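Side-chain contacts in putative glutathione-regulated potassium-efflux system protein KefB (Vibrio parahaemolyticus RIMD 2210633, PDB 3C85), which is probably an antiporter that expels potassium under glutathione control, represented here by its nucleotide-binding, Rossmann-type TrkA-N domain: residues P114-Q117 and G118-A122; D56-R59 and A60-K64. All coordinates share one frame; numbering follows the deposited sequence.

In the fold
Both contacts are local, each at one end of a helix in the Rossmann-type fold. Contact 1 spans the start of helix 116-128 and the residues before it, and includes His115 of the AMP site. Contact 2 spans the end of helix 49-62 and the residues after it, and lies away from that site. They fall on opposite sides of the chain's centre, with centres about 24 Å apart. Contact 1 is partly buried, and its polar side chains are joined by waters and a hydroxyl. Contact 2 is a surface contact, with a charged flank and a Leu-Tyr pair that meets the second subunit. Each helix belongs to a different beta-alpha-beta unit of the same parallel sheet.

Contact 1: P114-Q117 and G118-A122; sequences PHHQ and GNQTA
His116 O accepts the N-H of Gln120 at 3.3 Å, and Gln117 O takes the N-H of Thr121 at 2.8 Å; these i to i+4 bonds start the helix, alongside weaker i to i+3 ones. His115 stands at the N-cap, and its carbonyl O receives only weak bonds from the N-H groups of Gly118 and Asn119. The His116 ring lies alongside Gln120, its NE2 3.9 Å from Gln120 CG. Ring and amide planes are nearly perpendicular, at 84°. Two waters sit at the ring edge, in its plane. One joins His116 ND1 to Asn119 ND2, and the other joins His116 NE2 to Gln120 NE2. Both ring nitrogens are therefore engaged, which should fix the ring's rotation. Asn119 OD1 takes the N-H of Met113, so this amide ties the helix start to the loop before it. The Gln117 chain bends at chi2 (58°) and brings its OE1 to 3.0 Å from Thr121 OG1. The same hydroxyl lies 3.0 Å from Gln117 O, and its single proton could serve either oxygen. His115 is one of the AMP-binding residues of this protein, although no AMP is bound here. The turn follows strand 108-111 in a beta-alpha-beta unit that continues to strand 134-139. His116 and Gln120 pack on Leu148 of helix 142-151, where Gln120 OE1 also bonds Ser151 OG.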
loop_
_atom_site.group_PDB
_atom_site.type_symbol
_atom_site.label_atom_id
_atom_site.label_comp_id
_atom_site.label_asym_id
_atom_site.label_seq_id
_atom_site.Cartn_x
_atom_site.Cartn_y
_atom_site.Cartn_z
ATOM N N PRO A 114 -7.637 7.255 -10.001
ATOM C CA PRO A 114 -8.365 6.062 -9.624
ATOM C C PRO A 114 -8.621 5.112 -10.771
ATOM O O PRO A 114 -8.985 4.013 -10.542
ATOM C CB PRO A 114 -9.677 6.629 -9.094
ATOM C CG PRO A 114 -9.867 7.787 -9.755
ATOM C CD PRO A 114 -8.567 8.354 -10.191
ATOM N N HIS A 115 -8.428 5.553 -11.984
ATOM C CA HIS A 115 -8.619 4.747 -13.150
ATOM C C HIS A 115 -7.290 4.634 -13.857
ATOM O O HIS A 115 -6.649 5.633 -14.080
ATOM C CB HIS A 115 -9.622 5.433 -14.031
ATOM C CG HIS A 115 -10.047 4.653 -15.227
ATOM N ND1 HIS A 115 -10.554 3.387 -15.158
ATOM C CD2 HIS A 115 -10.089 4.998 -16.525
ATOM C CE1 HIS A 115 -10.875 2.982 -16.361
ATOM N NE2 HIS A 115 -10.603 3.943 -17.207
ATOM N N HIS A 116 -6.870 3.409 -14.169
ATOM C CA HIS A 116 -5.522 3.228 -14.725
ATOM C C HIS A 116 -5.276 4.038 -15.994
ATOM O O HIS A 116 -4.208 4.633 -16.155
ATOM C CB HIS A 116 -5.208 1.767 -14.998
ATOM C CG HIS A 116 -3.966 1.584 -15.819
ATOM N ND1 HIS A 116 -2.717 1.959 -15.359
ATOM C CD2 HIS A 116 -3.783 1.119 -17.081
ATOM C CE1 HIS A 116 -1.818 1.708 -16.296
ATOM N NE2 HIS A 116 -2.435 1.202 -17.351
ATOM N N GLN A 117 -6.242 4.024 -16.916
ATOM C CA GLN A 117 -6.093 4.789 -18.174
ATOM C C GLN A 117 -5.973 6.290 -17.913
ATOM O O GLN A 117 -5.345 7.034 -18.703
ATOM C CB GLN A 117 -7.265 4.546 -19.121
ATOM C CG GLN A 117 -7.203 5.402 -20.427
ATOM C CD GLN A 117 -5.908 5.184 -21.250
ATOM O OE1 GLN A 117 -5.199 6.143 -21.612
ATOM N NE2 GLN A 117 -5.593 3.922 -21.523
ATOM N N GLY A 118 -6.564 6.738 -16.809
ATOM C CA GLY A 118 -6.384 8.144 -16.386
ATOM C C GLY A 118 -4.933 8.513 -16.128
ATOM O O GLY A 118 -4.484 9.611 -16.485
ATOM N N ASN A 119 -4.199 7.625 -15.455
ATOM C CA ASN A 119 -2.766 7.837 -15.223
ATOM C C ASN A 119 -2.001 7.901 -16.539
ATOM O O ASN A 119 -1.105 8.720 -16.699
ATOM C CB ASN A 119 -2.211 6.724 -14.315
ATOM C CG ASN A 119 -2.711 6.868 -12.894
ATOM O OD1 ASN A 119 -2.575 7.910 -12.304
ATOM N ND2 ASN A 119 -3.306 5.806 -12.343
ATOM N N GLN A 120 -2.382 7.029 -17.477
ATOM C CA GLN A 120 -1.766 6.993 -18.811
ATOM C C GLN A 120 -2.035 8.288 -19.574
ATOM O O GLN A 120 -1.118 8.885 -20.146
ATOM C CB GLN A 120 -2.223 5.744 -19.607
ATOM C CG GLN A 120 -1.414 4.415 -19.335
ATOM C CD GLN A 120 -0.005 4.374 -20.006
ATOM O OE1 GLN A 120 0.456 5.373 -20.560
ATOM N NE2 GLN A 120 0.687 3.196 -19.926
ATOM N N THR A 121 -3.287 8.756 -19.546
ATOM C CA THR A 121 -3.658 10.024 -20.215
ATOM C C THR A 121 -2.993 11.249 -19.556
ATOM O O THR A 121 -2.483 12.126 -20.255
ATOM C CB THR A 121 -5.195 10.158 -20.297
ATOM O OG1 THR A 121 -5.694 8.996 -20.969
ATOM C CG2 THR A 121 -5.644 11.420 -21.076
ATOM N N ALA A 122 -2.928 11.265 -18.228
ATOM C CA ALA A 122 -2.220 12.321 -17.508
ATOM C C ALA A 122 -0.763 12.379 -17.899
ATOM O O ALA A 122 -0.246 13.456 -18.094
ATOM C CB ALA A 122 -2.336 12.147 -16.016
HETATM O O HOH W 1 -2.610 3.098 -12.666
HETATM O O HOH W 2 0.172 0.828 -18.607
#

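Contact 2: D56-R59 and A60-K64; sequences DELR and ARYGK
This is a local contact at the C-terminal end of helix 49-62, where Leu58 meets Tyr62 one turn on and Arg59 meets Lys64 just past the helix end. The backbone bond from Tyr62 N to Leu58 O is short, at 2.8 Å. Gly63 leaves the helix with positive phi, and its N-H reaches Arg59 O at 2.9 Å. Gly63 O then turns back to Arg59 CA, 3.4 Å away, in a straight C-H...O contact. Leu58 CD2 touches the CD2 and CE2 side of the Tyr62 ring, 4.1 Å from Tyr62 CD2. Arg61 CG covers one face of that ring near its rim. With CG anti to the backbone N (chi1 178°) and a bend at chi3, the Arg59 chain lays its guanidinium beside the Lys64 chain, which points the same way. Lys64 CD packs 3.4 Å from Arg59 NH1. Lys64 NZ lies at the guanidinium edge, in its plane, also 3.4 Å from Arg59 NH1. These like charges probably repel, but Lys64 NZ bonds Asn85 OD1, and Arg59 NH1 has weak bonds to Tyr55 OH and Gly83 O. The helix is the beta-alpha-beta crossover from strand 42-45 to strand 66-70 in the Rossmann-type fold. The second subunit packs against it: Glu57 forms a salt bridge with Arg169 of that subunit, and Tyr62 meets its Phe179 edge-to-face.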
loop_
_atom_site.group_PDB
_atom_site.type_symbol
_atom_site.label_atom_id
_atom_site.label_comp_id
_atom_site.label_asym_id
_atom_site.label_seq_id
_atom_site.Cartn_x
_atom_site.Cartn_y
_atom_site.Cartn_z
ATOM N N ASP A 56 0.444 12.962 2.646
ATOM C CA ASP A 56 0.690 13.034 4.084
ATOM C C ASP A 56 2.067 12.493 4.482
ATOM O O ASP A 56 2.747 13.048 5.366
ATOM C CB ASP A 56 -0.412 12.289 4.795
ATOM C CG ASP A 56 -1.679 13.093 4.884
ATOM O OD1 ASP A 56 -1.736 14.236 4.352
ATOM O OD2 ASP A 56 -2.638 12.563 5.469
ATOM N N GLU A 57 2.479 11.407 3.835
ATOM C CA GLU A 57 3.822 10.850 4.034
ATOM C C GLU A 57 4.954 11.823 3.603
ATOM O O GLU A 57 5.935 12.016 4.326
ATOM C CB GLU A 57 3.919 9.508 3.312
ATOM C CG GLU A 57 5.286 8.847 3.368
ATOM C CD GLU A 57 5.613 8.320 4.748
ATOM O OE1 GLU A 57 4.680 8.077 5.556
ATOM O OE2 GLU A 57 6.806 8.144 5.027
ATOM N N LEU A 58 4.808 12.445 2.445
ATOM C CA LEU A 58 5.721 13.530 2.044
ATOM C C LEU A 58 5.668 14.728 2.995
ATOM O O LEU A 58 6.718 15.306 3.312
ATOM C CB LEU A 58 5.412 14.010 0.610
ATOM C CG LEU A 58 5.608 12.984 -0.515
ATOM C CD1 LEU A 58 4.954 13.422 -1.829
ATOM C CD2 LEU A 58 7.106 12.679 -0.697
ATOM N N ARG A 59 4.469 15.148 3.417
ATOM C CA ARG A 59 4.388 16.281 4.357
ATOM C C ARG A 59 5.172 15.989 5.652
ATOM O O ARG A 59 5.862 16.855 6.177
ATOM C CB ARG A 59 2.943 16.658 4.682
ATOM C CG ARG A 59 2.838 17.803 5.709
ATOM C CD ARG A 59 1.420 18.015 6.233
ATOM N NE ARG A 59 0.519 18.620 5.237
ATOM C CZ ARG A 59 0.234 19.921 5.113
ATOM N NH1 ARG A 59 -0.618 20.308 4.158
ATOM N NH2 ARG A 59 0.779 20.846 5.929
ATOM N N ALA A 60 5.072 14.755 6.146
ATOM C CA ALA A 60 5.787 14.339 7.354
ATOM C C ALA A 60 7.313 14.432 7.224
ATOM O O ALA A 60 7.993 14.769 8.183
ATOM C CB ALA A 60 5.371 12.911 7.720
ATOM N N ARG A 61 7.850 14.103 6.046
ATOM C CA ARG A 61 9.309 14.066 5.814
ATOM C C ARG A 61 9.860 15.418 5.332
ATOM O O ARG A 61 10.932 15.874 5.788
ATOM C CB ARG A 61 9.663 12.947 4.816
ATOM C CG ARG A 61 11.170 12.695 4.574
ATOM C CD ARG A 61 11.506 11.192 4.556
ATOM N NE ARG A 61 11.745 10.680 5.912
ATOM C CZ ARG A 61 11.926 9.400 6.230
ATOM N NH1 ARG A 61 11.909 8.454 5.295
ATOM N NH2 ARG A 61 12.127 9.064 7.500
ATOM N N TYR A 62 9.106 16.072 4.451
ATOM C CA TYR A 62 9.588 17.268 3.752
ATOM C C TYR A 62 8.809 18.570 3.983
ATOM O O TYR A 62 9.204 19.607 3.467
ATOM C CB TYR A 62 9.612 16.986 2.252
ATOM C CG TYR A 62 10.483 15.825 1.868
ATOM C CD1 TYR A 62 11.878 15.941 1.871
ATOM C CD2 TYR A 62 9.920 14.606 1.496
ATOM C CE1 TYR A 62 12.686 14.874 1.500
ATOM C CE2 TYR A 62 10.721 13.522 1.140
ATOM C CZ TYR A 62 12.107 13.669 1.140
ATOM O OH TYR A 62 12.916 12.602 0.783
ATOM N N GLY A 63 7.699 18.527 4.707
ATOM C CA GLY A 63 6.886 19.726 4.901
ATOM C C GLY A 63 5.967 19.966 3.713
ATOM O O GLY A 63 5.701 19.057 2.931
ATOM N N LYS A 64 5.517 21.193 3.548
ATOM C CA LYS A 64 4.434 21.514 2.625
ATOM C C LYS A 64 4.922 21.692 1.154
ATOM O O LYS A 64 4.954 22.806 0.614
ATOM C CB LYS A 64 3.755 22.785 3.154
ATOM C CG LYS A 64 2.599 23.371 2.351
ATOM C CD LYS A 64 1.257 22.831 2.839
ATOM C CE LYS A 64 0.244 23.942 2.882
ATOM N NZ LYS A 64 -1.114 23.524 3.269
#